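Side-chain contact in beta-lactamase OXA-2 (Salmonella typhimurium, PDB 1K38), which hydrolyses beta-lactam antibiotics such as oxacillin, opening the lactam to a substituted beta-amino acid and so conferring drug resistance: residues L5-S8 / D9-K12. Sequence-based numbering, arbitrary orientation.
Sequences LERS and DWRK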
# COMPACT_ATOMS: atom_id res chain seq x y z
N LEU A 5 -29.16 7.20 2.45
CA LEU A 5 -29.84 7.91 1.38
C LEU A 5 -29.87 7.07 0.10
O LEU A 5 -28.84 6.58 -0.35
CB LEU A 5 -29.13 9.24 1.09
CG LEU A 5 -29.68 10.09 -0.06
CD1 LEU A 5 -31.07 10.61 0.31
CD2 LEU A 5 -28.73 11.25 -0.33
N GLU A 6 -31.06 6.89 -0.47
CA GLU A 6 -31.16 6.13 -1.70
C GLU A 6 -30.79 7.03 -2.86
O GLU A 6 -31.23 8.18 -2.93
CB GLU A 6 -32.58 5.59 -1.90
CG GLU A 6 -32.77 4.94 -3.27
CD GLU A 6 -34.16 4.38 -3.48
OE1 GLU A 6 -35.13 4.99 -2.99
OE2 GLU A 6 -34.27 3.33 -4.15
N ARG A 7 -29.96 6.52 -3.77
CA ARG A 7 -29.55 7.27 -4.95
C ARG A 7 -30.13 6.57 -6.17
O ARG A 7 -29.40 5.93 -6.94
CB ARG A 7 -28.02 7.33 -5.04
CG ARG A 7 -27.37 8.23 -3.99
CD ARG A 7 -27.89 9.66 -4.08
NE ARG A 7 -27.60 10.28 -5.37
CZ ARG A 7 -26.51 11.00 -5.64
NH1 ARG A 7 -25.60 11.20 -4.70
NH2 ARG A 7 -26.34 11.51 -6.85
N SER A 8 -31.44 6.67 -6.35
CA SER A 8 -32.10 6.03 -7.48
C SER A 8 -31.58 6.56 -8.80
O SER A 8 -31.67 5.89 -9.83
CB SER A 8 -33.62 6.23 -7.40
OG SER A 8 -33.95 7.61 -7.43
N ASP A 9 -31.02 7.77 -8.77
CA ASP A 9 -30.48 8.39 -9.97
C ASP A 9 -29.25 7.64 -10.47
O ASP A 9 -28.85 7.79 -11.63
CB ASP A 9 -30.14 9.86 -9.71
CG ASP A 9 -29.16 10.03 -8.57
OD1 ASP A 9 -29.47 9.60 -7.44
OD2 ASP A 9 -28.08 10.61 -8.81
N TRP A 10 -28.66 6.83 -9.60
CA TRP A 10 -27.49 6.05 -9.99
C TRP A 10 -27.86 4.93 -10.96
O TRP A 10 -26.99 4.21 -11.45
CB TRP A 10 -26.79 5.47 -8.76
CG TRP A 10 -25.92 6.47 -8.05
CD1 TRP A 10 -25.69 7.77 -8.43
CD2 TRP A 10 -25.17 6.27 -6.85
NE1 TRP A 10 -24.84 8.38 -7.54
CE2 TRP A 10 -24.50 7.48 -6.56
CE3 TRP A 10 -24.99 5.17 -5.99
CZ2 TRP A 10 -23.67 7.63 -5.45
CZ3 TRP A 10 -24.16 5.32 -4.89
CH2 TRP A 10 -23.51 6.55 -4.63
N ARG A 11 -29.15 4.79 -11.23
CA ARG A 11 -29.58 3.76 -12.16
C ARG A 11 -28.97 4.01 -13.53
O ARG A 11 -28.74 3.07 -14.30
CB ARG A 11 -31.11 3.74 -12.27
CG ARG A 11 -31.64 2.69 -13.24
CD ARG A 11 -33.12 2.43 -13.03
NE ARG A 11 -33.39 1.96 -11.67
CZ ARG A 11 -34.57 1.50 -11.25
NH1 ARG A 11 -35.59 1.43 -12.09
NH2 ARG A 11 -34.71 1.10 -10.00
N LYS A 12 -28.68 5.27 -13.84
CA LYS A 12 -28.10 5.61 -15.13
C LYS A 12 -26.74 4.95 -15.33
O LYS A 12 -26.37 4.63 -16.46
CB LYS A 12 -27.96 7.13 -15.28
CG LYS A 12 -26.95 7.77 -14.34
CD LYS A 12 -26.82 9.25 -14.64
CE LYS A 12 -25.87 9.93 -13.67
NZ LYS A 12 -25.72 11.38 -13.99
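Arg7 takes hold of Asp9, two residues further on, with the side of its guanidinium rather than its end: NE gives a hydrogen bond to Asp9 OD1 at 2.9 Å and NH2 one to Asp9 OD2 at 2.8 Å. Both oxygens receive on their syn lone pairs, and the two flat groups are within 6° of coplanar, so the salt bridge consists of two nearly straight bonds, which should hold the guanidinium in the plane of the carboxylate. Two bends in the arginine chain, at chi2 (-58°) and chi3 (-61°), turn the guanidinium toward Asp9 and bring one of its faces under Trp10 NE1, which lies near the rim with the two planes clearly tilted. Nearer the backbone, CB of Arg7 sits over the indole face in a CH-pi contact, 3.7 Å from the centroid of the five-membered ring of Trp10. The chain here leaves edge strand 5-6, which pairs in parallel with strand 36-38 in the central sheet of the serine beta-lactamase fold, away from the active site, and winds through a 3-10 turn into helix 11-16. The hydrogen bond from Trp10 N to Arg7 O, 2.9 Å, closes that turn, and the next one, from Arg11 N to Ser8 O, 3.1 Å, carries the winding on. Ser8 N is buried in the bend without a partner. Trp10 itself is buried, its indole packed on Leu36, Ile23 and Val25 of the sheet, while Asp9 stays at the surface.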